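Na-translocating NADH-quinone reductase subunit C NqrC (Shewanella oneidensis, PDB 4XHF) binds flavin mononucleotide and is the C subunit of a membrane-bound respiratory complex, represented here by its soluble fragment. Local coordinates at residues A[136-149]-A[159-171]. Residues are numbered along the deposited sequence; the frame is centred on the assembly and turned at random.
Sequences FYGKGLWSMIYGYV and KGVVVYEHGETPG. With FMN (flavin mononucleotide), chain E.
Glu168 turns its carboxylate against the backbone of Leu141 and Trp142, in the 140-143 loop, showing how one acidic side chain organises a turn beside a cofactor. Its chain bends about the CB-CG bond (chi2 -69°), bringing both oxygens to that backbone. OE1 takes Leu141 N through its syn lone pair at 2.8 Å, nearly straight at 172°. OE2 receives Trp142 N, likewise syn, at 3.1 Å. Ser143 OG reaches OE2 from the anti side, 2.7 Å away, while accepting a weak bond from Gly167 N. The bonds to both oxygens hold the carboxylate against rotation, and Thr223 adds another to OE1. Ile145 CD1 packs against Glu168 CG at 3.9 Å. Farther along the hairpin, a classic bulge sets Tyr164 and Glu165 opposite Tyr146. The Tyr164 ring lies with one face over Tyr146 O and meets the Tyr148 ring rim to rim, planes 25° apart. Glu165 runs alongside the Tyr146 ring to a salt bridge with Arg91. Thr169 OG1 donates to FMN N5 at 2.8 Å, and Leu141 CD2 touches FMN C4A at 3.6 Å. With so many donors, the buried carboxylate is probably an anion, joining the 140-143 loop to residues 166-169 at the FMN pocket.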
loop_
_atom_site.group_PDB
_atom_site.type_symbol
_atom_site.label_atom_id
_atom_site.label_comp_id
_atom_site.label_asym_id
_atom_site.label_seq_id
_atom_site.Cartn_x
_atom_site.Cartn_y
_atom_site.Cartn_z
ATOM N N PHE A 136 -1.199 -0.873 -2.765
ATOM C CA PHE A 136 -0.624 -1.992 -3.487
ATOM C C PHE A 136 -1.669 -3.085 -3.576
ATOM O O PHE A 136 -2.540 -3.197 -2.714
ATOM C CB PHE A 136 0.642 -2.507 -2.798
ATOM C CG PHE A 136 0.373 -3.373 -1.610
ATOM C CD1 PHE A 136 -0.153 -2.833 -0.451
ATOM C CD2 PHE A 136 0.647 -4.726 -1.650
ATOM C CE1 PHE A 136 -0.399 -3.625 0.647
ATOM C CE2 PHE A 136 0.401 -5.525 -0.556
ATOM C CZ PHE A 136 -0.123 -4.973 0.595
ATOM N N TYR A 137 -1.594 -3.875 -4.637
ATOM C CA TYR A 137 -2.474 -5.020 -4.782
ATOM C C TYR A 137 -1.888 -6.000 -5.780
ATOM O O TYR A 137 -1.038 -5.642 -6.594
ATOM C CB TYR A 137 -3.878 -4.584 -5.211
ATOM C CG TYR A 137 -3.958 -3.963 -6.587
ATOM C CD1 TYR A 137 -3.642 -2.627 -6.785
ATOM C CD2 TYR A 137 -4.368 -4.709 -7.684
ATOM C CE1 TYR A 137 -3.719 -2.053 -8.040
ATOM C CE2 TYR A 137 -4.449 -4.144 -8.942
ATOM C CZ TYR A 137 -4.125 -2.817 -9.114
ATOM O OH TYR A 137 -4.205 -2.255 -10.367
ATOM N N GLY A 138 -2.337 -7.244 -5.698
ATOM C CA GLY A 138 -1.826 -8.295 -6.554
ATOM C C GLY A 138 -2.579 -9.585 -6.318
ATOM O O GLY A 138 -3.243 -9.748 -5.296
ATOM N N LYS A 139 -2.484 -10.505 -7.270
ATOM C CA LYS A 139 -3.167 -11.780 -7.148
ATOM C C LYS A 139 -2.468 -12.657 -6.119
ATOM O O LYS A 139 -1.251 -12.839 -6.168
ATOM C CB LYS A 139 -3.222 -12.501 -8.495
ATOM C CG LYS A 139 -4.122 -13.726 -8.497
ATOM C CD LYS A 139 -3.756 -14.688 -9.611
ATOM C CE LYS A 139 -4.701 -15.877 -9.643
ATOM N NZ LYS A 139 -6.087 -15.481 -10.007
ATOM N N GLY A 140 -3.245 -13.187 -5.180
ATOM C CA GLY A 140 -2.745 -14.181 -4.251
ATOM C C GLY A 140 -2.701 -15.534 -4.930
ATOM O O GLY A 140 -2.018 -15.708 -5.940
ATOM N N LEU A 141 -3.441 -16.491 -4.379
ATOM C CA LEU A 141 -3.557 -17.815 -4.978
ATOM C C LEU A 141 -4.817 -17.908 -5.834
ATOM O O LEU A 141 -4.799 -18.503 -6.912
ATOM C CB LEU A 141 -3.567 -18.899 -3.895
ATOM C CG LEU A 141 -3.701 -20.348 -4.374
ATOM C CD1 LEU A 141 -2.590 -20.733 -5.343
ATOM C CD2 LEU A 141 -3.711 -21.293 -3.189
ATOM N N TRP A 142 -5.901 -17.299 -5.359
ATOM C CA TRP A 142 -7.200 -17.431 -6.009
ATOM C C TRP A 142 -7.882 -16.096 -6.272
ATOM O O TRP A 142 -8.878 -16.040 -6.995
ATOM C CB TRP A 142 -8.127 -18.305 -5.160
ATOM C CG TRP A 142 -7.661 -19.713 -5.056
ATOM C CD1 TRP A 142 -7.252 -20.362 -3.929
ATOM C CD2 TRP A 142 -7.537 -20.652 -6.128
ATOM N NE1 TRP A 142 -6.888 -21.651 -4.232
ATOM C CE2 TRP A 142 -7.053 -21.852 -5.578
ATOM C CE3 TRP A 142 -7.792 -20.594 -7.502
ATOM C CZ2 TRP A 142 -6.820 -22.986 -6.350
ATOM C CZ3 TRP A 142 -7.560 -21.720 -8.266
ATOM C CH2 TRP A 142 -7.080 -22.899 -7.688
ATOM N N SER A 143 -7.353 -15.025 -5.693
ATOM C CA SER A 143 -8.027 -13.736 -5.756
ATOM C C SER A 143 -7.070 -12.558 -5.687
ATOM O O SER A 143 -5.889 -12.713 -5.375
ATOM C CB SER A 143 -9.038 -13.626 -4.615
ATOM O OG SER A 143 -8.373 -13.618 -3.364
ATOM N N MET A 144 -7.604 -11.378 -5.983
ATOM C CA MET A 144 -6.866 -10.134 -5.840
ATOM C C MET A 144 -6.874 -9.697 -4.382
ATOM O O MET A 144 -7.905 -9.751 -3.710
ATOM C CB MET A 144 -7.472 -9.041 -6.721
ATOM C CG MET A 144 -7.421 -9.325 -8.219
ATOM S SD MET A 144 -5.766 -9.668 -8.854
ATOM C CE MET A 144 -4.870 -8.259 -8.218
ATOM N N ILE A 145 -5.713 -9.261 -3.907
ATOM C CA ILE A 145 -5.556 -8.782 -2.542
ATOM C C ILE A 145 -5.183 -7.305 -2.584
ATOM O O ILE A 145 -4.238 -6.929 -3.267
ATOM C CB ILE A 145 -4.480 -9.589 -1.784
ATOM C CG1 ILE A 145 -4.835 -11.082 -1.783
ATOM C CG2 ILE A 145 -4.332 -9.080 -0.356
ATOM C CD1 ILE A 145 -3.699 -11.992 -1.348
ATOM N N TYR A 146 -5.939 -6.481 -1.861
ATOM C CA TYR A 146 -5.736 -5.032 -1.839
ATOM C C TYR A 146 -5.324 -4.535 -0.461
ATOM O O TYR A 146 -5.822 -5.016 0.555
ATOM C CB TYR A 146 -7.012 -4.309 -2.263
ATOM C CG TYR A 146 -7.415 -4.555 -3.690
ATOM C CD1 TYR A 146 -8.011 -5.749 -4.069
ATOM C CD2 TYR A 146 -7.215 -3.585 -4.658
ATOM C CE1 TYR A 146 -8.384 -5.973 -5.374
ATOM C CE2 TYR A 146 -7.585 -3.796 -5.963
ATOM C CZ TYR A 146 -8.169 -4.991 -6.318
ATOM O OH TYR A 146 -8.539 -5.199 -7.627
ATOM N N GLY A 147 -4.442 -3.542 -0.432
ATOM C CA GLY A 147 -3.989 -2.978 0.823
ATOM C C GLY A 147 -3.189 -1.701 0.658
ATOM O O GLY A 147 -3.137 -1.122 -0.428
ATOM N N TYR A 148 -2.570 -1.269 1.752
ATOM C CA TYR A 148 -1.719 -0.085 1.764
ATOM C C TYR A 148 -0.430 -0.375 2.527
ATOM O O TYR A 148 -0.438 -1.127 3.503
ATOM C CB TYR A 148 -2.447 1.109 2.399
ATOM C CG TYR A 148 -3.660 1.580 1.628
ATOM C CD1 TYR A 148 -3.548 2.541 0.632
ATOM C CD2 TYR A 148 -4.921 1.064 1.899
ATOM C CE1 TYR A 148 -4.657 2.971 -0.075
ATOM C CE2 TYR A 148 -6.035 1.489 1.199
ATOM C CZ TYR A 148 -5.897 2.443 0.213
ATOM O OH TYR A 148 -7.001 2.869 -0.487
ATOM N N VAL A 149 0.669 0.214 2.062
ATOM C CA VAL A 149 1.950 0.154 2.761
ATOM C C VAL A 149 2.453 1.557 3.073
ATOM O O VAL A 149 2.593 2.391 2.178
ATOM C CB VAL A 149 3.024 -0.578 1.935
ATOM C CG1 VAL A 149 4.343 -0.641 2.698
ATOM C CG2 VAL A 149 2.558 -1.971 1.582
ATOM N N LYS A 159 6.551 1.353 7.719
ATOM C CA LYS A 159 5.921 1.939 8.901
ATOM C C LYS A 159 4.629 1.204 9.255
ATOM O O LYS A 159 4.111 1.333 10.363
ATOM C CB LYS A 159 5.630 3.426 8.667
ATOM C CG LYS A 159 5.291 4.222 9.925
ATOM C CD LYS A 159 6.533 4.519 10.753
ATOM C CE LYS A 159 6.211 5.393 11.954
ATOM N NZ LYS A 159 5.668 6.714 11.544
ATOM N N GLY A 160 4.106 0.435 8.306
ATOM C CA GLY A 160 2.907 -0.347 8.542
ATOM C C GLY A 160 2.284 -0.877 7.267
ATOM O O GLY A 160 2.346 -0.238 6.216
ATOM N N VAL A 161 1.688 -2.061 7.371
ATOM C CA VAL A 161 0.977 -2.679 6.261
ATOM C C VAL A 161 -0.466 -2.954 6.662
ATOM O O VAL A 161 -0.728 -3.478 7.745
ATOM C CB VAL A 161 1.651 -3.989 5.824
ATOM C CG1 VAL A 161 0.849 -4.672 4.721
ATOM C CG2 VAL A 161 3.069 -3.717 5.360
ATOM N N VAL A 162 -1.393 -2.594 5.780
ATOM C CA VAL A 162 -2.815 -2.814 6.004
ATOM C C VAL A 162 -3.432 -3.463 4.774
ATOM O O VAL A 162 -3.449 -2.866 3.702
ATOM C CB VAL A 162 -3.558 -1.492 6.310
ATOM C CG1 VAL A 162 -5.055 -1.732 6.466
ATOM C CG2 VAL A 162 -3.003 -0.841 7.564
ATOM N N VAL A 163 -3.931 -4.684 4.935
ATOM C CA VAL A 163 -4.687 -5.357 3.882
ATOM C C VAL A 163 -6.160 -5.301 4.266
ATOM O O VAL A 163 -6.519 -5.633 5.395
ATOM C CB VAL A 163 -4.223 -6.820 3.682
ATOM C CG1 VAL A 163 -5.105 -7.552 2.678
ATOM C CG2 VAL A 163 -2.772 -6.856 3.229
ATOM N N TYR A 164 -7.004 -4.872 3.331
ATOM C CA TYR A 164 -8.412 -4.618 3.630
ATOM C C TYR A 164 -9.384 -5.400 2.743
ATOM O O TYR A 164 -10.591 -5.381 2.984
ATOM C CB TYR A 164 -8.706 -3.118 3.509
ATOM C CG TYR A 164 -8.588 -2.571 2.103
ATOM C CD1 TYR A 164 -9.654 -2.648 1.216
ATOM C CD2 TYR A 164 -7.415 -1.969 1.666
ATOM C CE1 TYR A 164 -9.553 -2.151 -0.067
ATOM C CE2 TYR A 164 -7.308 -1.467 0.383
ATOM C CZ TYR A 164 -8.382 -1.562 -0.477
ATOM O OH TYR A 164 -8.294 -1.068 -1.756
ATOM N N GLU A 165 -8.872 -6.077 1.717
ATOM C CA GLU A 165 -9.733 -6.857 0.828
ATOM C C GLU A 165 -9.007 -8.051 0.220
ATOM O O GLU A 165 -7.840 -7.958 -0.158
ATOM C CB GLU A 165 -10.289 -5.972 -0.292
ATOM C CG GLU A 165 -11.119 -6.732 -1.326
ATOM C CD GLU A 165 -11.720 -5.828 -2.386
ATOM O OE1 GLU A 165 -11.746 -4.597 -2.180
ATOM O OE2 GLU A 165 -12.166 -6.349 -3.429
ATOM N N HIS A 166 -9.721 -9.167 0.116
ATOM C CA HIS A 166 -9.181 -10.378 -0.484
ATOM C C HIS A 166 -10.304 -11.368 -0.760
ATOM O O HIS A 166 -11.444 -11.161 -0.341
ATOM C CB HIS A 166 -8.133 -11.016 0.431
ATOM C CG HIS A 166 -8.718 -11.716 1.617
ATOM N ND1 HIS A 166 -9.008 -13.062 1.618
ATOM C CD2 HIS A 166 -9.079 -11.252 2.838
ATOM C CE1 HIS A 166 -9.516 -13.401 2.789
ATOM N NE2 HIS A 166 -9.570 -12.322 3.547
ATOM N N GLY A 167 -9.973 -12.441 -1.470
ATOM C CA GLY A 167 -10.919 -13.506 -1.751
ATOM C C GLY A 167 -10.293 -14.871 -1.526
ATOM O O GLY A 167 -10.768 -15.879 -2.048
ATOM N N GLU A 168 -9.213 -14.895 -0.752
ATOM C CA GLU A 168 -8.511 -16.133 -0.431
ATOM C C GLU A 168 -9.349 -17.010 0.495
ATOM O O GLU A 168 -10.222 -16.518 1.211
ATOM C CB GLU A 168 -7.160 -15.826 0.220
ATOM C CG GLU A 168 -6.273 -14.878 -0.578
ATOM C CD GLU A 168 -5.748 -15.499 -1.859
ATOM O OE1 GLU A 168 -4.625 -16.044 -1.837
ATOM O OE2 GLU A 168 -6.452 -15.435 -2.889
ATOM N N THR A 169 -9.067 -18.309 0.481
ATOM C CA THR A 169 -9.831 -19.280 1.259
ATOM C C THR A 169 -9.825 -18.933 2.750
ATOM O O THR A 169 -8.755 -18.795 3.344
ATOM C CB THR A 169 -9.265 -20.704 1.070
ATOM O OG1 THR A 169 -9.064 -20.959 -0.325
ATOM C CG2 THR A 169 -10.216 -21.743 1.638
ATOM N N PRO A 170 -11.018 -18.780 3.360
ATOM C CA PRO A 170 -11.053 -18.538 4.808
ATOM C C PRO A 170 -10.481 -19.711 5.595
ATOM O O PRO A 170 -10.752 -20.862 5.252
ATOM C CB PRO A 170 -12.546 -18.360 5.107
ATOM C CG PRO A 170 -13.166 -18.008 3.813
ATOM C CD PRO A 170 -12.366 -18.727 2.769
ATOM N N GLY A 171 -9.705 -19.418 6.634
ATOM C CA GLY A 171 -9.068 -20.450 7.430
ATOM C C GLY A 171 -7.675 -20.783 6.928
ATOM O O GLY A 171 -6.878 -21.389 7.647
HETATM N N1 FMN E . -2.898 -21.913 0.317
HETATM C C2 FMN E . -2.749 -20.470 0.241
HETATM O O2 FMN E . -1.700 -19.979 0.351
HETATM N N3 FMN E . -3.934 -19.633 0.027
HETATM C C4 FMN E . -5.204 -20.230 -0.115
HETATM O O4 FMN E . -6.153 -19.557 -0.293
HETATM C C4A FMN E . -5.355 -21.727 -0.050
HETATM N N5 FMN E . -6.625 -22.335 -0.199
HETATM C C5A FMN E . -6.736 -23.786 -0.129
HETATM C C6 FMN E . -8.000 -24.379 -0.277
HETATM C C7 FMN E . -8.146 -25.746 -0.298
HETATM C C7M FMN E . -9.521 -26.334 -0.524
HETATM C C8 FMN E . -7.030 -26.561 -0.094
HETATM C C8M FMN E . -7.094 -28.104 -0.298
HETATM C C9 FMN E . -5.743 -25.965 0.141
HETATM C C9A FMN E . -5.580 -24.575 0.084
HETATM N N10 FMN E . -4.276 -23.942 0.231
HETATM C C10 FMN E . -4.190 -22.503 0.167
HETATM C "C1'" FMN E . -3.017 -24.743 0.471
HETATM C "C2'" FMN E . -2.068 -24.672 -0.713
HETATM O "O2'" FMN E . -2.498 -25.582 -1.682
HETATM C "C3'" FMN E . -0.649 -25.044 -0.289
HETATM O "O3'" FMN E . -0.677 -26.316 0.291
HETATM C "C4'" FMN E . -0.069 -24.016 0.705
HETATM O "O4'" FMN E . -0.152 -22.727 0.165
HETATM C "C5'" FMN E . 1.400 -24.311 1.018
HETATM O "O5'" FMN E . 1.737 -23.594 2.183
HETATM P P FMN E . 3.274 -23.481 2.614
HETATM O O1P FMN E . 4.215 -24.149 1.506
HETATM O O2P FMN E . 3.502 -24.200 4.022
HETATM O O HOH W 1 -5.166 -0.805 -2.636
#